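Local atomic coordinates of histidine acid phosphatase (Hafnia alvei, PDB entry 4ARU), a protein that belongs to the histidine acid phosphatases, in branch 2 of the histidine phosphatase superfamily. Residues L226-A229 and K234-W237. Numbering follows the deposited sequence.
Sequences LEHA and KVAW
Glu227 reaches from the last turn of its helix to the loop that follows and takes the backbone N-H of Ala236 on its carboxylate. The bond, Ala236 N to Glu227 OE1, is 2.9 Å long and fairly straight, 160° at the hydrogen, and the donor comes in nearly along the C-O axis of the acceptor. Glu227 gets there with CG anti to its own carbonyl carbon (chi1 -70°) and the chain extended beyond, which carries the carboxylate out to the loop. Ala236 and Trp237 both have positive phi and psi, in the left-handed helical region, and the bonded amide is that of the first. The same oxygen also lies against the preceding residue, with Glu227 OE1 3.3 Å from Val235 CA.

The apolar half of the contact belongs to Val235. Its two methyls divide the work: Val235 CG1 sits beside the carboxylate, 3.8 Å from Glu227 OE1, while Val235 CG2 presses on the helix backbone, 3.6 Å from His228 CA. Val235 CG2 also meets CB of both Glu227 and His228 at 4.0 Å, and lies at the edge of the imidazole, near the ring plane.

The contact joins residues 234-237, part of the loop between helices 213-229 and 243-262, to the end of the first helix, with four residues between the two segments. The His228 ring stacks on His363 of helix 359-363 and meets Trp246 of helix 243-262 edge-to-face; on the loop's side, Ala236 and Trp237 rest on helix 162-172.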
loop_
_atom_site.group_PDB
_atom_site.type_symbol
_atom_site.label_atom_id
_atom_site.label_comp_id
_atom_site.label_asym_id
_atom_site.label_seq_id
_atom_site.Cartn_x
_atom_site.Cartn_y
_atom_site.Cartn_z
ATOM N N LEU A 226 0.661 -12.173 -6.416
ATOM C CA LEU A 226 0.112 -12.810 -5.214
ATOM C C LEU A 226 0.266 -14.322 -5.246
ATOM O O LEU A 226 0.638 -14.923 -4.255
ATOM C CB LEU A 226 -1.335 -12.416 -4.939
ATOM C CG LEU A 226 -1.580 -10.953 -4.581
ATOM C CD1 LEU A 226 -3.065 -10.538 -4.629
ATOM C CD2 LEU A 226 -1.037 -10.679 -3.201
ATOM N N GLU A 227 0.028 -14.937 -6.402
ATOM C CA GLU A 227 0.200 -16.380 -6.542
ATOM C C GLU A 227 1.656 -16.765 -6.213
ATOM O O GLU A 227 1.935 -17.742 -5.552
ATOM C CB GLU A 227 -0.078 -16.830 -7.966
ATOM C CG GLU A 227 -1.555 -16.738 -8.391
ATOM C CD GLU A 227 -1.765 -17.039 -9.858
ATOM O OE1 GLU A 227 -0.756 -17.228 -10.558
ATOM O OE2 GLU A 227 -2.937 -17.114 -10.311
ATOM N N HIS A 228 2.567 -15.956 -6.730
ATOM C CA HIS A 228 3.978 -16.169 -6.505
ATOM C C HIS A 228 4.394 -16.005 -5.045
ATOM O O HIS A 228 5.117 -16.824 -4.477
ATOM C CB HIS A 228 4.775 -15.245 -7.418
ATOM C CG HIS A 228 6.250 -15.523 -7.445
ATOM N ND1 HIS A 228 6.813 -16.517 -8.218
ATOM C CD2 HIS A 228 7.272 -14.922 -6.790
ATOM C CE1 HIS A 228 8.135 -16.483 -8.063
ATOM N NE2 HIS A 228 8.429 -15.555 -7.176
ATOM N N ALA A 229 3.866 -14.957 -4.445
ATOM C CA ALA A 229 4.127 -14.690 -3.035
ATOM C C ALA A 229 3.516 -15.737 -2.103
ATOM O O ALA A 229 4.053 -15.990 -1.024
ATOM C CB ALA A 229 3.575 -13.340 -2.697
ATOM N N LYS A 234 1.917 -23.381 -9.577
ATOM C CA LYS A 234 1.817 -22.767 -10.900
ATOM C C LYS A 234 1.338 -21.331 -10.823
ATOM O O LYS A 234 0.204 -21.035 -10.403
ATOM C CB LYS A 234 0.878 -23.578 -11.803
ATOM C CG LYS A 234 1.467 -24.906 -12.247
ATOM C CD LYS A 234 2.674 -24.669 -13.148
ATOM C CE LYS A 234 3.177 -25.920 -13.841
ATOM N NZ LYS A 234 4.410 -25.546 -14.608
ATOM N N VAL A 235 2.240 -20.424 -11.202
ATOM C CA VAL A 235 1.977 -18.985 -11.260
ATOM C C VAL A 235 1.732 -18.626 -12.700
ATOM O O VAL A 235 2.544 -18.937 -13.572
ATOM C CB VAL A 235 3.181 -18.182 -10.710
ATOM C CG1 VAL A 235 2.997 -16.699 -10.935
ATOM C CG2 VAL A 235 3.385 -18.505 -9.229
ATOM N N ALA A 236 0.588 -18.029 -12.978
ATOM C CA ALA A 236 0.264 -17.636 -14.324
ATOM C C ALA A 236 0.500 -18.802 -15.296
ATOM O O ALA A 236 1.020 -18.635 -16.395
ATOM C CB ALA A 236 1.055 -16.411 -14.736
ATOM N N TRP A 237 0.072 -19.994 -14.893
ATOM C CA TRP A 237 0.153 -21.175 -15.751
ATOM C C TRP A 237 1.543 -21.497 -16.297
ATOM O O TRP A 237 1.692 -22.061 -17.375
ATOM C CB TRP A 237 -0.904 -21.132 -16.878
ATOM C CG TRP A 237 -2.242 -20.699 -16.310
ATOM C CD1 TRP A 237 -3.116 -21.482 -15.642
ATOM C CD2 TRP A 237 -2.802 -19.393 -16.322
ATOM N NE1 TRP A 237 -4.173 -20.750 -15.204
ATOM C CE2 TRP A 237 -4.008 -19.448 -15.601
ATOM C CE3 TRP A 237 -2.384 -18.173 -16.846
ATOM C CZ2 TRP A 237 -4.812 -18.333 -15.405
ATOM C CZ3 TRP A 237 -3.206 -17.060 -16.632
ATOM C CH2 TRP A 237 -4.396 -17.167 -15.948
#